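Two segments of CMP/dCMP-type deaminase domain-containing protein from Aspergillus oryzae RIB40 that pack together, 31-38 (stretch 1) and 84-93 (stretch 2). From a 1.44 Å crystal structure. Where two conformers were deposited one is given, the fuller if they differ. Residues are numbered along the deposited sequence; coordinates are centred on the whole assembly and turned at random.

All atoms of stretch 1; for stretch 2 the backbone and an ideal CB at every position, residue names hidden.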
# COMPACT_ATOMS: atom_id res chain seq x y z
N ILE A 31 -0.74 -5.10 2.85
CA ILE A 31 -0.58 -6.55 2.84
C ILE A 31 -0.37 -6.99 1.40
O ILE A 31 -1.16 -6.64 0.52
CB ILE A 31 -1.81 -7.27 3.43
CG1 ILE A 31 -1.96 -6.93 4.92
CG2 ILE A 31 -1.67 -8.79 3.27
CD1 ILE A 31 -3.28 -7.39 5.54
N LEU A 32 0.70 -7.73 1.16
CA LEU A 32 1.03 -8.24 -0.16
C LEU A 32 0.64 -9.71 -0.22
O LEU A 32 1.02 -10.49 0.66
CB LEU A 32 2.52 -8.07 -0.43
CG LEU A 32 3.02 -8.51 -1.81
CD1 LEU A 32 2.35 -7.68 -2.90
CD2 LEU A 32 4.53 -8.37 -1.86
N VAL A 33 -0.15 -10.09 -1.24
CA VAL A 33 -0.77 -11.40 -1.34
C VAL A 33 -0.37 -12.04 -2.67
O VAL A 33 -0.30 -11.35 -3.70
CB VAL A 33 -2.30 -11.25 -1.27
CG1 VAL A 33 -3.01 -12.59 -1.44
CG2 VAL A 33 -2.71 -10.58 0.04
N SER A 34 -0.14 -13.36 -2.66
CA SER A 34 -0.02 -14.16 -3.88
C SER A 34 -1.34 -14.88 -4.11
O SER A 34 -1.80 -15.63 -3.25
CB SER A 34 1.12 -15.18 -3.78
OG SER A 34 1.06 -16.10 -4.86
N ARG A 35 -1.93 -14.65 -5.28
CA ARG A 35 -3.28 -15.10 -5.59
C ARG A 35 -3.28 -15.83 -6.93
O ARG A 35 -2.61 -15.40 -7.88
CB ARG A 35 -4.21 -13.87 -5.67
CG ARG A 35 -5.61 -14.15 -6.18
CD ARG A 35 -6.51 -12.96 -5.88
NE ARG A 35 -6.70 -12.79 -4.44
CZ ARG A 35 -7.02 -11.64 -3.85
NH1 ARG A 35 -7.21 -10.55 -4.58
NH2 ARG A 35 -7.16 -11.60 -2.53
N LYS A 36 -4.04 -16.92 -7.01
CA LYS A 36 -4.17 -17.60 -8.29
C LYS A 36 -4.83 -16.68 -9.31
O LYS A 36 -5.78 -15.96 -8.99
CB LYS A 36 -5.02 -18.87 -8.13
CG LYS A 36 -4.32 -20.01 -7.41
CD LYS A 36 -3.11 -20.51 -8.19
CE LYS A 36 -3.51 -21.15 -9.50
NZ LYS A 36 -3.74 -22.62 -9.41
N GLU A 37 -4.32 -16.68 -10.54
CA GLU A 37 -4.97 -15.92 -11.58
C GLU A 37 -6.24 -16.63 -12.04
O GLU A 37 -6.34 -17.86 -11.97
CB GLU A 37 -4.03 -15.69 -12.76
CG GLU A 37 -3.09 -14.52 -12.51
CD GLU A 37 -1.76 -14.66 -13.22
OE1 GLU A 37 -1.08 -13.62 -13.42
OE2 GLU A 37 -1.39 -15.79 -13.56
N GLY A 38 -7.22 -15.85 -12.48
CA GLY A 38 -8.46 -16.44 -12.95
C GLY A 38 -9.53 -16.50 -11.88
O GLY A 38 -9.61 -15.62 -11.03
N UNK A 84 13.73 -10.85 -5.64
CA UNK A 84 13.38 -11.94 -4.74
C UNK A 84 11.88 -12.13 -4.55
O UNK A 84 11.48 -13.15 -3.97
CB UNK A 84 14.03 -11.70 -3.38
N UNK A 85 11.05 -11.18 -4.97
CA UNK A 85 9.61 -11.38 -4.82
C UNK A 85 9.16 -12.57 -5.67
O UNK A 85 9.74 -12.84 -6.73
CB UNK A 85 8.84 -10.12 -5.22
N UNK A 86 8.12 -13.28 -5.24
CA UNK A 86 7.64 -14.43 -6.01
C UNK A 86 7.24 -14.03 -7.42
O UNK A 86 6.70 -12.94 -7.66
CB UNK A 86 6.45 -15.09 -5.30
N UNK A 87 7.49 -14.94 -8.36
CA UNK A 87 7.13 -14.74 -9.76
C UNK A 87 6.84 -16.13 -10.33
O UNK A 87 7.70 -16.76 -10.94
CB UNK A 87 8.23 -14.02 -10.54
N UNK A 88 5.59 -16.56 -10.19
CA UNK A 88 5.09 -17.78 -10.78
C UNK A 88 3.99 -17.42 -11.78
O UNK A 88 3.09 -16.63 -11.44
CB UNK A 88 4.57 -18.74 -9.71
N UNK A 89 4.01 -17.97 -12.99
CA UNK A 89 3.13 -17.43 -14.05
C UNK A 89 1.64 -17.55 -13.78
O UNK A 89 0.88 -16.74 -14.32
CB UNK A 89 3.43 -18.14 -15.37
N UNK A 90 1.19 -18.53 -12.99
CA UNK A 90 -0.24 -18.76 -12.75
C UNK A 90 -0.77 -18.01 -11.53
O UNK A 90 -1.98 -17.99 -11.31
CB UNK A 90 -0.50 -20.26 -12.58
N UNK A 91 0.11 -17.43 -10.74
CA UNK A 91 -0.22 -16.60 -9.59
C UNK A 91 0.24 -15.18 -9.84
O UNK A 91 1.21 -14.94 -10.56
CB UNK A 91 0.41 -17.15 -8.31
N UNK A 92 -0.47 -14.23 -9.23
CA UNK A 92 -0.13 -12.83 -9.33
C UNK A 92 0.02 -12.25 -7.93
O UNK A 92 -0.60 -12.72 -6.97
CB UNK A 92 -1.19 -12.07 -10.13
N UNK A 93 0.85 -11.22 -7.83
CA UNK A 93 1.03 -10.49 -6.58
C UNK A 93 0.07 -9.31 -6.57
O UNK A 93 -0.01 -8.56 -7.55
CB UNK A 93 2.48 -10.02 -6.41

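Position 84 lies beyond the reach of stretch 1, so nothing visible selects its side chain; it is Val84. At position 85 the ideal CB also touches nothing, but a side chain long enough to extend could meet the leucine of the neighbouring strand, which favours a branched apolar residue. Leu85 does this, its CD2 lying 3.9 Å from Leu32 CD2. Position 86, with phi -58° and psi 145°, accepts many residues, proline among them, and is Pro86. Position 87 is out of reach and is Ser87.

At position 88 CA-to-CB points sideways into open space, and a long polar chain could turn back towards the hydroxyl of Ser34. Glu88 is linked to it by a water, which donates to Glu88 OE1 (2.8 Å) and lies 2.6 Å from Ser34 OG. Position 88 also opens a type I turn closing at 91. Position 89, the second of that turn, has phi -63° and points away, a place well suited to proline, and is Pro89.

Position 90 has its ideal CB 4.4 Å from Lys36 CE, so a small polar or acidic residue would suit the lysine. Asp90 reaches it through water: OD2 accepts from a water at 2.7 Å, which in turn accepts a weak bond from Lys36 NZ at 3.3 Å. Its backbone O receives Glu37 N at 2.8 Å.

Position 91 begins the antiparallel strand. Its CB is 3.7 Å from Ser34 OG, and Ser34 offers both hydroxyl and carbonyl, so a long chain rich in donors would be rewarded, though a small polar one would fit. Arg91 folds back with chi3 at 79°: NE donates to Ser34 OG at 2.6 Å and NH2 to Ser34 O at 2.9 Å, while Arg35 C and Lys36 N lie over one face of the guanidinium.

Position 92 pairs with Arg35 through two backbone hydrogen bonds, Arg35 N to its O (2.9 Å) and its N to Arg35 O (2.8 Å), which any residue but proline could make. Its CB shares the sheet face of the Arg35 side chain and lies 3.6 Å from Glu37 OE1; a long chain, polar or basic, is plausible beside the carboxylate. Lys92 is extended beyond chi1, and its CB is 3.7 Å from Glu37 OE1.

Position 93, opposite Ser34, has its CB 4.2 Å from Leu32 CD1, inviting an aliphatic residue such as leucine, isoleucine or valine. Leu93 packs its CB against that methyl and brings CD2 to 4.3 Å from Ser34 CB.

Stretch 2 (84-93) VLPSEPDRKL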
# COMPACT_ATOMS: atom_id res chain seq x y z
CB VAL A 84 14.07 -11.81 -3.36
CG1 VAL A 84 15.59 -11.92 -3.52
CG2 VAL A 84 13.69 -10.50 -2.70
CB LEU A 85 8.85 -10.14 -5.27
CG LEU A 85 8.90 -8.99 -4.27
CD1 LEU A 85 8.41 -7.70 -4.95
CD2 LEU A 85 8.09 -9.30 -3.01
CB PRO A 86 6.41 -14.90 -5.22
CG PRO A 86 6.62 -14.39 -3.85
CD PRO A 86 7.36 -13.09 -3.99
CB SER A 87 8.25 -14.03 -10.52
OG SER A 87 7.80 -13.63 -11.81
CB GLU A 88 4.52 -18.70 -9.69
CG GLU A 88 5.37 -18.75 -8.43
CD GLU A 88 4.57 -19.14 -7.20
OE1 GLU A 88 4.49 -18.33 -6.25
OE2 GLU A 88 4.01 -20.26 -7.20
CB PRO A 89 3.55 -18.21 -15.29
CG PRO A 89 4.94 -18.69 -15.00
CD PRO A 89 4.97 -18.95 -13.52
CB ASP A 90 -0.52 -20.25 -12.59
CG ASP A 90 -0.49 -21.00 -13.90
OD1 ASP A 90 -0.28 -20.36 -14.95
OD2 ASP A 90 -0.67 -22.24 -13.88
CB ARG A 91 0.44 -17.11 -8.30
CG ARG A 91 0.04 -18.52 -7.94
CD ARG A 91 0.69 -18.97 -6.64
NE ARG A 91 -0.06 -18.39 -5.54
CZ ARG A 91 -1.06 -19.01 -4.92
NH1 ARG A 91 -1.41 -20.24 -5.27
NH2 ARG A 91 -1.70 -18.40 -3.94
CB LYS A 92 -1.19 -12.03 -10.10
CG LYS A 92 -2.57 -11.98 -9.45
CD LYS A 92 -3.49 -11.07 -10.27
CE LYS A 92 -4.94 -11.14 -9.83
NZ LYS A 92 -5.81 -10.37 -10.78
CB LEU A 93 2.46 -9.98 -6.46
CG LEU A 93 3.52 -11.04 -6.19
CD1 LEU A 93 4.90 -10.40 -6.28
CD2 LEU A 93 3.31 -11.67 -4.81
O HOH W 1 3.23 -15.82 -6.25
O HOH W 2 -1.58 -23.55 -11.71
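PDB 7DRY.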